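Local coordinates for beta-galactoside alpha-2,6-sialyltransferase (Photobacterium sp., PDB 2Z4T), which probably transfers sialic acid from a CMP-linked donor to galactose-ended acceptors such as lactose, forming an alpha-2,6 linkage, at residues A[111-116]-A[142-147]. Sequence-based numbering, arbitrary orientation.
Sequences NVVAPS and NPTAQR
Ser116 and Thr144 bury the most surface here, yet their side chains meet through a water. Ser116 OG, set between its own backbone N and carbonyl carbon (chi1 72°), comes against Ala145, 3.2 Å from Ala145 CB. The same OG hydrogen-bonds water 1 at 2.8 Å, and that water also bonds Thr144 OG1 and donates to Ala114 O, so one solvent molecule ties three oxygens together. Water 2 makes a second bridge on backbone atoms alone: it accepts from Ser116 N and donates to Thr144 O at 2.7 Å. The direct backbone bond comes from Gln146, two residues past Thr144: its N gives Ser116 O a nearly straight hydrogen bond of 3.1 Å (N-H...O angle 177°). Thr144 OG1 also touches Val113 CG2 at 3.6 Å, while the Thr144 side chain packs on Thr33 and Ile35, a contact between the turn and the sandwich strand 26-35. Thr144 lies in a type I turn from Asn142 to Ala145, closed by Ala145 N bonding Asn142 O; the turn leads out of helix 126-141 into strand 146-151. The Ser116-Gln146 bond, continued by backbone pairing of Gln146 with Glu118, starts the parallel pairing of strands 103-122 and 146-151 in a beta-alpha-beta unit of the GT-B fold, where 111-116 passes from the immunoglobulin-like beta-sandwich into the GT-B part.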
# COMPACT_ATOMS: atom_id res chain seq x y z
N ASN A 111 -25.81 -14.72 2.58
CA ASN A 111 -25.32 -13.75 3.56
C ASN A 111 -25.41 -12.38 2.90
O ASN A 111 -24.61 -12.06 1.98
CB ASN A 111 -23.87 -14.07 3.96
CG ASN A 111 -23.62 -15.57 4.17
OD1 ASN A 111 -24.17 -16.19 5.09
ND2 ASN A 111 -22.78 -16.18 3.29
N VAL A 112 -26.39 -11.59 3.34
CA VAL A 112 -26.55 -10.22 2.86
C VAL A 112 -25.78 -9.25 3.77
O VAL A 112 -26.00 -9.19 4.98
CB VAL A 112 -28.05 -9.78 2.74
CG1 VAL A 112 -28.13 -8.40 2.08
CG2 VAL A 112 -28.89 -10.80 1.93
N VAL A 113 -24.86 -8.50 3.16
CA VAL A 113 -23.96 -7.62 3.93
C VAL A 113 -24.02 -6.23 3.31
O VAL A 113 -24.35 -6.09 2.12
CB VAL A 113 -22.50 -8.15 3.92
CG1 VAL A 113 -22.44 -9.61 4.47
CG2 VAL A 113 -21.91 -8.08 2.50
N ALA A 114 -23.72 -5.20 4.11
CA ALA A 114 -23.68 -3.83 3.59
C ALA A 114 -22.76 -3.71 2.36
O ALA A 114 -21.67 -4.30 2.33
CB ALA A 114 -23.24 -2.87 4.67
N PRO A 115 -23.21 -2.96 1.33
CA PRO A 115 -22.30 -2.56 0.25
C PRO A 115 -21.10 -1.82 0.86
O PRO A 115 -21.26 -1.02 1.80
CB PRO A 115 -23.14 -1.57 -0.56
CG PRO A 115 -24.56 -1.97 -0.28
CD PRO A 115 -24.58 -2.46 1.13
N SER A 116 -19.91 -2.11 0.37
CA SER A 116 -18.71 -1.52 0.94
C SER A 116 -17.73 -1.03 -0.13
O SER A 116 -17.66 -1.54 -1.26
CB SER A 116 -18.03 -2.49 1.89
OG SER A 116 -17.43 -3.55 1.15
N ASN A 142 -13.13 -9.84 2.50
CA ASN A 142 -14.29 -9.06 2.08
C ASN A 142 -14.52 -9.12 0.59
O ASN A 142 -14.32 -8.13 -0.12
CB ASN A 142 -14.13 -7.59 2.52
CG ASN A 142 -13.78 -7.46 3.98
OD1 ASN A 142 -12.64 -7.16 4.34
ND2 ASN A 142 -14.76 -7.70 4.85
N PRO A 143 -14.94 -10.30 0.10
CA PRO A 143 -15.15 -10.52 -1.35
C PRO A 143 -16.07 -9.50 -2.04
O PRO A 143 -15.91 -9.25 -3.23
CB PRO A 143 -15.78 -11.91 -1.41
CG PRO A 143 -16.21 -12.23 0.04
CD PRO A 143 -15.22 -11.51 0.89
N THR A 144 -17.02 -8.91 -1.32
CA THR A 144 -18.00 -8.05 -1.98
C THR A 144 -17.62 -6.57 -1.93
O THR A 144 -18.34 -5.73 -2.47
CB THR A 144 -19.42 -8.18 -1.39
OG1 THR A 144 -19.42 -7.72 -0.04
CG2 THR A 144 -19.94 -9.62 -1.47
N ALA A 145 -16.51 -6.25 -1.27
CA ALA A 145 -16.00 -4.87 -1.30
C ALA A 145 -15.57 -4.48 -2.71
O ALA A 145 -15.01 -5.30 -3.44
CB ALA A 145 -14.83 -4.69 -0.32
N GLN A 146 -15.88 -3.23 -3.08
CA GLN A 146 -15.38 -2.61 -4.31
C GLN A 146 -14.13 -1.82 -3.95
O GLN A 146 -14.05 -1.24 -2.85
CB GLN A 146 -16.41 -1.62 -4.89
CG GLN A 146 -17.55 -2.25 -5.71
CD GLN A 146 -17.08 -3.11 -6.91
OE1 GLN A 146 -17.69 -4.12 -7.23
NE2 GLN A 146 -15.99 -2.70 -7.56
N ARG A 147 -13.18 -1.75 -4.87
CA ARG A 147 -11.90 -1.13 -4.57
C ARG A 147 -11.49 -0.11 -5.61
O ARG A 147 -11.47 -0.40 -6.81
CB ARG A 147 -10.82 -2.20 -4.37
CG ARG A 147 -11.19 -3.17 -3.29
CD ARG A 147 -10.05 -4.13 -2.94
NE ARG A 147 -10.54 -5.01 -1.89
CZ ARG A 147 -11.24 -6.12 -2.11
NH1 ARG A 147 -11.46 -6.53 -3.35
NH2 ARG A 147 -11.69 -6.83 -1.08
O HOH W 1 -19.67 -5.04 0.53
O HOH W 2 -19.66 -3.36 -2.12